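Local coordinates for type III secretion system effector protein ExoU (Pseudomonas fluorescens, PDB 4QMK) that is a type III secreted effector, probably a patatin-like phospholipase A2 that reaches the host plasma membrane through a phosphatidylinositol 4,5-bisphosphate-binding domain, at residues A[141-146]-A[275-281]; A[152-157]-A[251-256]; A[581-585]-A[598-602]. All blocks are in the same frame, centred on the assembly; numbering follows the deposited sequence.

Interaction 1: residues A[141-146]-A[275-281]; sequences VTAWLQ and LISGALP
Leu145, in the m,t rotamer, lies over the end of helix 270-278: its CD1 is 4.1 Å from Ile276 CG2 and 4.4 Å from Ala279 CB, and its CB is 4.4 Å from Pro281 CD. Residues 141-146 are regular α-helix. Residues 275-278 form the last turn of their helix; Ala279 then leaves helical geometry (phi/psi -102/16) and Leu280 and Pro281 run on extended. CA distances are 5.6 Å for Thr142 to Ala279 and 5.1 Å for Gln146 to Pro281, so the backbones come closest along the exit from helix 270-278, while its last turn is met through the side chains of Leu275 and Ile276. Thr142 CG2 meets Ala279 CB at 3.6 Å, while its OG1 is hydrogen-bonded to Asp139. One turn before Leu145, Val141 (t) puts CG1 4.2 Å from Leu275 CD2 and 4.4 Å from Ile276 CD1. Pro281 CB closes on Leu145 O at 3.9 Å. The contact is apolar packing of one helix against the C-terminal end of another, within the patatin-like phospholipase region. Ile276 also packs on Leu170 of helix 166-173, Ser277 OG hydrogen-bonds Thr246 O of strand 242-251 and Ser104 O, and Pro281 shares backbone hydrogen bonding with Met250 of that strand.

Interaction 2: residues A[152-157]-A[251-256]; sequences LGKLVR and FDGRPQ
Residues 152-157 are the last turns of an α-helix, and residues 251-256 are a tight hairpin turn with the start of its second strand. Phe251 to Arg254 form a type I' β turn, with Asp252 (58/39) and Gly253 (84/0) at positive phi, closed by paired backbone bonds: Phe251 N to Arg254 O at 3.0 Å and Arg254 N to Phe251 O at 3.2 Å. Arg254 to Gln256 continue extended. The backbones come nearest at Gly153 and Phe251, CA to CA 4.6 Å, with Gly153 CA 3.7 Å from Phe251 CB; a β-carbon at Gly153 would clash with Phe251 O and Asp252 CB. This β hairpin with a two-residue loop joins strands 242-251 and 254-260 at the margin of the central mixed sheet of the patatin-like domain, and the end of helix 140-157 packs on it. Arg157 (m,t,m, chi4 -91°) reaches across: NH2 donates to Phe251 O at 2.5 Å and NH1 to Gln256 OE1 at 2.5 Å, both acceptors near the guanidinium plane. Asp252 OD2 makes a long salt bridge of 3.9 Å to Arg157 NH2, and its OD1 is 4.0 Å from Lys154 NZ, beyond salt-bridge range. Over one guanidinium face sits Arg254 NE, 3.3 Å from Arg157 NE, a like-charge approach; Arg254 NH2 is held by Thr640. Leu152 CB touches Phe251 CD1 at 4.1 Å. Thr639 and Gln643 of helix 639-646 also touch Arg157, while Leu152 packs on Leu155 of the second subunit.

Interaction 3: residues A[581-585]-A[598-602]; sequences IYPSL and LQRAV
Ile581 (m,t) and Leu585 (t,p), one turn apart on helix 555-585, point at helix 592-606 and both pack against Leu598 (m,t). Ile581 CG2 lies 4.0 Å from Leu598 CB, and Ile581 CD1 extends to Ala601 CB at 4.1 Å and Val602 CG2 (chi1 t) at 3.9 Å. Leu585 CD1 is 4.0 Å from Leu598 CB and 4.2 Å from Gln599 CG. Leu598 CD1 in turn reaches Ser584 CB at 3.5 Å and Leu585 N at 3.7 Å. The two segments form part of an antiparallel helical hairpin in the ExoU C-terminal region: their axes approach to 10.6 Å at a signed angle of -154°, and Leu585 and Leu598 have the closest CA atoms, 6.4 Å apart. Helix 581-585 is kinked at Pro583, whose N lacks a bond to the preceding turn; Leu585 N still bonds Ile581 O at 2.8 Å. Ser584 OG hydrogen-bonds Thr640 and Tyr625, and Ala601 also packs on Val617 and Ile621 of helix 611-624.

Interactions 1 and 2 share helix 140-157 and have centres 14 Å apart; interaction 2 is nested within the chain loop closed by interaction 1. They touch where Trp144 CH2 meets Leu152 CD1 at 3.7 Å and Pro281 CG meets Phe251 CE1 at 3.8 Å. Interaction 3, its centre 16 Å from that of interaction 2, meets the β hairpin of 251-256 through helix 581-585: Arg254 NH2 is 3.1 Å from Ser584 OG, a weak hydrogen bond, and Pro255 O is 3.3 Å from Pro583 CB. Interactions 1 and 3 stay about 10 Å apart at their nearest atoms. The side chain of Leu280 in interaction 1 lies near, without touching, the probable nucleophile elbow around Ser104.

Interaction 1: residues A[141-146]-A[275-281]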
loop_
_atom_site.group_PDB
_atom_site.type_symbol
_atom_site.label_atom_id
_atom_site.label_comp_id
_atom_site.label_asym_id
_atom_site.label_seq_id
_atom_site.Cartn_x
_atom_site.Cartn_y
_atom_site.Cartn_z
ATOM N N VAL A 141 -1.224 -3.398 -22.031
ATOM C CA VAL A 141 -1.912 -2.646 -20.994
ATOM C C VAL A 141 -3.068 -1.850 -21.568
ATOM O O VAL A 141 -4.182 -1.900 -21.060
ATOM C CB VAL A 141 -0.960 -1.709 -20.232
ATOM C CG1 VAL A 141 -1.751 -0.757 -19.327
ATOM C CG2 VAL A 141 0.024 -2.533 -19.416
ATOM N N THR A 142 -2.796 -1.100 -22.612
ATOM C CA THR A 142 -3.837 -0.351 -23.272
ATOM C C THR A 142 -4.946 -1.278 -23.709
ATOM O O THR A 142 -6.111 -1.022 -23.465
ATOM C CB THR A 142 -3.312 0.353 -24.552
ATOM O OG1 THR A 142 -2.242 1.261 -24.223
ATOM C CG2 THR A 142 -4.462 1.117 -25.269
ATOM N N ALA A 143 -4.563 -2.356 -24.362
ATOM C CA ALA A 143 -5.510 -3.286 -24.892
ATOM C C ALA A 143 -6.380 -3.801 -23.783
ATOM O O ALA A 143 -7.591 -3.872 -23.910
ATOM C CB ALA A 143 -4.782 -4.434 -25.570
ATOM N N TRP A 144 -5.756 -4.186 -22.689
ATOM C CA TRP A 144 -6.507 -4.699 -21.571
ATOM C C TRP A 144 -7.563 -3.708 -21.088
ATOM O O TRP A 144 -8.674 -4.109 -20.701
ATOM C CB TRP A 144 -5.582 -5.049 -20.425
ATOM C CG TRP A 144 -6.309 -5.579 -19.269
ATOM C CD1 TRP A 144 -6.708 -6.859 -19.080
ATOM C CD2 TRP A 144 -6.727 -4.849 -18.125
ATOM N NE1 TRP A 144 -7.366 -6.983 -17.872
ATOM C CE2 TRP A 144 -7.387 -5.758 -17.263
ATOM C CE3 TRP A 144 -6.594 -3.527 -17.735
ATOM C CZ2 TRP A 144 -7.917 -5.381 -16.031
ATOM C CZ3 TRP A 144 -7.141 -3.138 -16.504
ATOM C CH2 TRP A 144 -7.798 -4.067 -15.673
ATOM N N LEU A 145 -7.225 -2.427 -21.099
ATOM C CA LEU A 145 -8.162 -1.445 -20.678
ATOM C C LEU A 145 -9.420 -1.408 -21.515
ATOM O O LEU A 145 -10.498 -1.221 -20.955
ATOM C CB LEU A 145 -7.511 -0.086 -20.578
ATOM C CG LEU A 145 -6.733 0.052 -19.283
ATOM C CD1 LEU A 145 -5.666 1.110 -19.417
ATOM C CD2 LEU A 145 -7.683 0.364 -18.133
ATOM N N GLN A 146 -9.330 -1.606 -22.830
ATOM C CA GLN A 146 -10.582 -1.674 -23.624
ATOM C C GLN A 146 -11.416 -2.898 -23.261
ATOM O O GLN A 146 -12.592 -2.765 -22.928
ATOM C CB GLN A 146 -10.358 -1.644 -25.125
ATOM C CG GLN A 146 -10.281 -0.244 -25.730
ATOM C CD GLN A 146 -8.911 0.407 -25.553
ATOM O OE1 GLN A 146 -7.878 -0.273 -25.585
ATOM N NE2 GLN A 146 -8.889 1.732 -25.415
ATOM N N LEU A 275 0.587 6.475 -18.970
ATOM C CA LEU A 275 0.212 5.590 -20.032
ATOM C C LEU A 275 -1.278 5.278 -19.907
ATOM O O LEU A 275 -2.009 5.277 -20.910
ATOM C CB LEU A 275 1.019 4.299 -19.946
ATOM C CG LEU A 275 0.608 3.154 -20.884
ATOM C CD1 LEU A 275 1.030 3.460 -22.319
ATOM C CD2 LEU A 275 1.302 1.882 -20.413
ATOM N N ILE A 276 -1.697 4.969 -18.672
ATOM C CA ILE A 276 -3.082 4.582 -18.380
ATOM C C ILE A 276 -3.958 5.754 -18.756
ATOM O O ILE A 276 -4.990 5.626 -19.434
ATOM C CB ILE A 276 -3.321 4.368 -16.868
ATOM C CG1 ILE A 276 -2.294 3.417 -16.254
ATOM C CG2 ILE A 276 -4.770 3.932 -16.605
ATOM C CD1 ILE A 276 -2.724 2.013 -16.096
ATOM N N SER A 277 -3.518 6.907 -18.311
ATOM C CA SER A 277 -4.265 8.094 -18.535
ATOM C C SER A 277 -4.541 8.287 -19.984
ATOM O O SER A 277 -5.650 8.557 -20.374
ATOM C CB SER A 277 -3.507 9.274 -17.967
ATOM O OG SER A 277 -4.147 10.469 -18.297
ATOM N N GLY A 278 -3.520 8.121 -20.805
ATOM C CA GLY A 278 -3.671 8.342 -22.220
ATOM C C GLY A 278 -4.497 7.301 -22.955
ATOM O O GLY A 278 -5.012 7.576 -24.010
ATOM N N ALA A 279 -4.620 6.105 -22.404
ATOM C CA ALA A 279 -5.329 5.031 -23.069
ATOM C C ALA A 279 -6.689 4.782 -22.564
ATOM O O ALA A 279 -7.178 3.673 -22.752
ATOM C CB ALA A 279 -4.603 3.748 -22.812
ATOM N N LEU A 280 -7.298 5.680 -21.807
ATOM C CA LEU A 280 -8.623 5.295 -21.240
ATOM C C LEU A 280 -9.688 4.887 -22.303
ATOM O O LEU A 280 -9.751 5.463 -23.399
ATOM C CB LEU A 280 -9.112 6.346 -20.277
ATOM C CG LEU A 280 -8.173 6.352 -19.103
ATOM C CD1 LEU A 280 -8.259 7.637 -18.360
ATOM C CD2 LEU A 280 -8.517 5.212 -18.206
ATOM N N PRO A 281 -10.467 3.827 -22.001
ATOM C CA PRO A 281 -11.458 3.331 -22.936
ATOM C C PRO A 281 -12.559 4.336 -23.202
ATOM O O PRO A 281 -13.031 4.991 -22.255
ATOM C CB PRO A 281 -12.063 2.127 -22.188
ATOM C CG PRO A 281 -11.889 2.440 -20.747
ATOM C CD PRO A 281 -10.556 3.115 -20.707
#

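Interaction 2: residues A[152-157]-A[251-256]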
loop_
_atom_site.group_PDB
_atom_site.type_symbol
_atom_site.label_atom_id
_atom_site.label_comp_id
_atom_site.label_asym_id
_atom_site.label_seq_id
_atom_site.Cartn_x
_atom_site.Cartn_y
_atom_site.Cartn_z
ATOM N N LEU A 152 -14.673 -3.632 -14.806
ATOM C CA LEU A 152 -14.182 -2.624 -13.898
ATOM C C LEU A 152 -15.215 -1.636 -13.434
ATOM O O LEU A 152 -15.148 -1.127 -12.293
ATOM C CB LEU A 152 -13.041 -1.845 -14.536
ATOM C CG LEU A 152 -11.716 -2.553 -14.477
ATOM C CD1 LEU A 152 -10.686 -1.781 -15.277
ATOM C CD2 LEU A 152 -11.286 -2.704 -13.038
ATOM N N GLY A 153 -16.158 -1.337 -14.310
ATOM C CA GLY A 153 -17.168 -0.369 -13.990
ATOM C C GLY A 153 -18.078 -0.938 -12.933
ATOM O O GLY A 153 -18.355 -0.290 -11.933
ATOM N N LYS A 154 -18.524 -2.169 -13.161
ATOM C CA LYS A 154 -19.397 -2.819 -12.216
ATOM C C LYS A 154 -18.761 -2.932 -10.828
ATOM O O LYS A 154 -19.310 -2.458 -9.821
ATOM C CB LYS A 154 -19.780 -4.194 -12.734
ATOM C CG LYS A 154 -20.893 -4.125 -13.725
ATOM C CD LYS A 154 -20.891 -5.304 -14.679
ATOM C CE LYS A 154 -22.104 -5.216 -15.599
ATOM N NZ LYS A 154 -21.950 -6.094 -16.783
ATOM N N LEU A 155 -17.575 -3.515 -10.795
ATOM C CA LEU A 155 -16.936 -3.804 -9.542
ATOM C C LEU A 155 -16.829 -2.578 -8.667
ATOM O O LEU A 155 -17.396 -2.539 -7.565
ATOM C CB LEU A 155 -15.580 -4.415 -9.786
ATOM C CG LEU A 155 -15.590 -5.871 -10.270
ATOM C CD1 LEU A 155 -14.214 -6.220 -10.801
ATOM C CD2 LEU A 155 -15.972 -6.846 -9.175
ATOM N N VAL A 156 -16.230 -1.524 -9.204
ATOM C CA VAL A 156 -15.954 -0.335 -8.376
ATOM C C VAL A 156 -17.177 0.429 -7.881
ATOM O O VAL A 156 -17.149 0.988 -6.759
ATOM C CB VAL A 156 -15.037 0.654 -9.097
ATOM C CG1 VAL A 156 -14.763 1.888 -8.257
ATOM C CG2 VAL A 156 -13.723 -0.031 -9.370
ATOM N N ARG A 157 -18.242 0.437 -8.687
ATOM C CA ARG A 157 -19.436 1.199 -8.338
ATOM C C ARG A 157 -20.303 0.425 -7.348
ATOM O O ARG A 157 -21.093 1.020 -6.664
ATOM C CB ARG A 157 -20.230 1.638 -9.613
ATOM C CG ARG A 157 -19.529 2.778 -10.367
ATOM C CD ARG A 157 -20.375 3.500 -11.406
ATOM N NE ARG A 157 -20.519 2.723 -12.630
ATOM C CZ ARG A 157 -19.711 2.796 -13.698
ATOM N NH1 ARG A 157 -18.677 3.631 -13.737
ATOM N NH2 ARG A 157 -19.943 2.021 -14.756
ATOM N N PHE A 251 -16.785 3.118 -18.678
ATOM C CA PHE A 251 -16.775 1.833 -18.058
ATOM C C PHE A 251 -18.202 1.428 -17.839
ATOM O O PHE A 251 -18.897 2.055 -17.047
ATOM C CB PHE A 251 -16.068 1.944 -16.724
ATOM C CG PHE A 251 -14.599 2.362 -16.811
ATOM C CD1 PHE A 251 -13.598 1.421 -17.022
ATOM C CD2 PHE A 251 -14.229 3.658 -16.572
ATOM C CE1 PHE A 251 -12.269 1.782 -17.045
ATOM C CE2 PHE A 251 -12.902 4.033 -16.601
ATOM C CZ PHE A 251 -11.921 3.097 -16.842
ATOM N N ASP A 252 -18.651 0.378 -18.528
ATOM C CA ASP A 252 -20.005 -0.147 -18.365
ATOM C C ASP A 252 -21.077 0.914 -18.659
ATOM O O ASP A 252 -22.104 0.995 -17.961
ATOM C CB ASP A 252 -20.177 -0.741 -16.945
ATOM C CG ASP A 252 -21.551 -1.381 -16.725
ATOM O OD1 ASP A 252 -21.985 -2.174 -17.581
ATOM O OD2 ASP A 252 -22.195 -1.085 -15.692
ATOM N N GLY A 253 -20.822 1.737 -19.676
ATOM C CA GLY A 253 -21.769 2.762 -20.109
ATOM C C GLY A 253 -21.759 4.086 -19.357
ATOM O O GLY A 253 -22.522 4.994 -19.706
ATOM N N ARG A 254 -20.879 4.230 -18.355
ATOM C CA ARG A 254 -20.801 5.458 -17.559
ATOM C C ARG A 254 -19.354 6.002 -17.563
ATOM O O ARG A 254 -18.420 5.252 -17.384
ATOM C CB ARG A 254 -21.243 5.159 -16.123
ATOM C CG ARG A 254 -22.673 4.705 -16.043
ATOM C CD ARG A 254 -22.994 3.738 -14.900
ATOM N NE ARG A 254 -23.198 4.382 -13.602
ATOM C CZ ARG A 254 -24.388 4.719 -13.106
ATOM N NH1 ARG A 254 -25.514 4.488 -13.788
ATOM N NH2 ARG A 254 -24.450 5.289 -11.912
ATOM N N PRO A 255 -19.190 7.313 -17.717
ATOM C CA PRO A 255 -17.886 7.892 -17.551
ATOM C C PRO A 255 -17.423 7.895 -16.105
ATOM O O PRO A 255 -18.247 8.107 -15.188
ATOM C CB PRO A 255 -18.075 9.341 -18.024
ATOM C CG PRO A 255 -19.514 9.626 -17.761
ATOM C CD PRO A 255 -20.226 8.324 -17.983
ATOM N N GLN A 256 -16.115 7.674 -15.925
ATOM C CA GLN A 256 -15.444 7.734 -14.613
ATOM C C GLN A 256 -14.220 8.595 -14.672
ATOM O O GLN A 256 -13.423 8.421 -15.545
ATOM C CB GLN A 256 -14.958 6.364 -14.135
ATOM C CG GLN A 256 -16.046 5.398 -13.788
ATOM C CD GLN A 256 -16.547 5.460 -12.352
ATOM O OE1 GLN A 256 -17.198 4.543 -11.936
ATOM N NE2 GLN A 256 -16.194 6.492 -11.587
#

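Interaction 3: residues A[581-585]-A[598-602]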
loop_
_atom_site.group_PDB
_atom_site.type_symbol
_atom_site.label_atom_id
_atom_site.label_comp_id
_atom_site.label_asym_id
_atom_site.label_seq_id
_atom_site.Cartn_x
_atom_site.Cartn_y
_atom_site.Cartn_z
ATOM N N ILE A 581 -22.029 10.929 -8.234
ATOM C CA ILE A 581 -22.861 11.746 -9.075
ATOM C C ILE A 581 -22.378 11.862 -10.501
ATOM O O ILE A 581 -23.156 11.605 -11.443
ATOM C CB ILE A 581 -23.059 13.095 -8.477
ATOM C CG1 ILE A 581 -23.904 12.942 -7.204
ATOM C CG2 ILE A 581 -23.812 13.955 -9.451
ATOM C CD1 ILE A 581 -24.036 14.223 -6.414
ATOM N N TYR A 582 -21.099 12.208 -10.662
ATOM C CA TYR A 582 -20.505 12.405 -11.958
ATOM C C TYR A 582 -20.889 11.295 -12.988
ATOM O O TYR A 582 -21.465 11.589 -13.991
ATOM C CB TYR A 582 -19.006 12.562 -11.833
ATOM C CG TYR A 582 -18.316 12.690 -13.183
ATOM C CD1 TYR A 582 -18.375 13.883 -13.910
ATOM C CD2 TYR A 582 -17.695 11.606 -13.776
ATOM C CE1 TYR A 582 -17.795 13.991 -15.180
ATOM C CE2 TYR A 582 -17.119 11.709 -15.045
ATOM C CZ TYR A 582 -17.161 12.911 -15.727
ATOM O OH TYR A 582 -16.578 13.043 -16.948
ATOM N N PRO A 583 -20.619 10.038 -12.696
ATOM C CA PRO A 583 -20.998 8.971 -13.603
ATOM C C PRO A 583 -22.467 8.853 -13.944
ATOM O O PRO A 583 -22.745 8.470 -15.091
ATOM C CB PRO A 583 -20.573 7.716 -12.894
ATOM C CG PRO A 583 -19.509 8.159 -12.010
ATOM C CD PRO A 583 -19.854 9.530 -11.572
ATOM N N SER A 584 -23.384 9.130 -12.996
ATOM C CA SER A 584 -24.823 9.046 -13.284
ATOM C C SER A 584 -25.242 10.228 -14.117
ATOM O O SER A 584 -26.003 10.109 -15.071
ATOM C CB SER A 584 -25.667 9.171 -12.019
ATOM O OG SER A 584 -26.064 7.941 -11.445
ATOM N N LEU A 585 -24.756 11.394 -13.715
ATOM C CA LEU A 585 -25.171 12.642 -14.326
ATOM C C LEU A 585 -24.782 12.695 -15.764
ATOM O O LEU A 585 -25.564 13.121 -16.571
ATOM C CB LEU A 585 -24.571 13.804 -13.528
ATOM C CG LEU A 585 -24.910 15.245 -13.924
ATOM C CD1 LEU A 585 -26.389 15.466 -13.985
ATOM C CD2 LEU A 585 -24.286 16.221 -12.927
ATOM N N LEU A 598 -29.759 15.210 -9.563
ATOM C CA LEU A 598 -28.334 15.146 -9.343
ATOM C C LEU A 598 -27.664 16.519 -9.311
ATOM O O LEU A 598 -26.784 16.769 -8.463
ATOM C CB LEU A 598 -27.686 14.267 -10.395
ATOM C CG LEU A 598 -28.101 12.793 -10.254
ATOM C CD1 LEU A 598 -27.584 11.975 -11.400
ATOM C CD2 LEU A 598 -27.634 12.176 -8.962
ATOM N N GLN A 599 -28.080 17.417 -10.201
ATOM C CA GLN A 599 -27.568 18.770 -10.174
ATOM C C GLN A 599 -27.949 19.499 -8.883
ATOM O O GLN A 599 -27.094 20.120 -8.254
ATOM C CB GLN A 599 -28.016 19.563 -11.389
ATOM C CG GLN A 599 -27.153 19.323 -12.630
ATOM C CD GLN A 599 -27.761 19.929 -13.886
ATOM O OE1 GLN A 599 -28.972 20.168 -13.965
ATOM N NE2 GLN A 599 -26.935 20.158 -14.875
ATOM N N ARG A 600 -29.206 19.397 -8.482
ATOM C CA ARG A 600 -29.643 19.988 -7.225
ATOM C C ARG A 600 -28.806 19.410 -6.056
ATOM O O ARG A 600 -28.379 20.150 -5.152
ATOM C CB ARG A 600 -31.133 19.754 -6.999
ATOM C CG ARG A 600 -31.606 20.372 -5.702
ATOM C CD ARG A 600 -33.097 20.574 -5.402
ATOM N NE ARG A 600 -33.162 21.301 -4.114
ATOM C CZ ARG A 600 -34.257 21.521 -3.380
ATOM N NH1 ARG A 600 -35.455 21.095 -3.770
ATOM N NH2 ARG A 600 -34.147 22.191 -2.234
ATOM N N ALA A 601 -28.492 18.107 -6.139
ATOM C CA ALA A 601 -27.707 17.450 -5.122
ATOM C C ALA A 601 -26.313 18.040 -5.025
ATOM O O ALA A 601 -25.790 18.148 -3.937
ATOM C CB ALA A 601 -27.604 15.962 -5.369
ATOM N N VAL A 602 -25.717 18.402 -6.161
ATOM C CA VAL A 602 -24.395 18.985 -6.170
ATOM C C VAL A 602 -24.344 20.321 -5.430
ATOM O O VAL A 602 -23.494 20.482 -4.550
ATOM C CB VAL A 602 -23.858 19.093 -7.616
ATOM C CG1 VAL A 602 -22.652 20.007 -7.727
ATOM C CG2 VAL A 602 -23.530 17.710 -8.083
#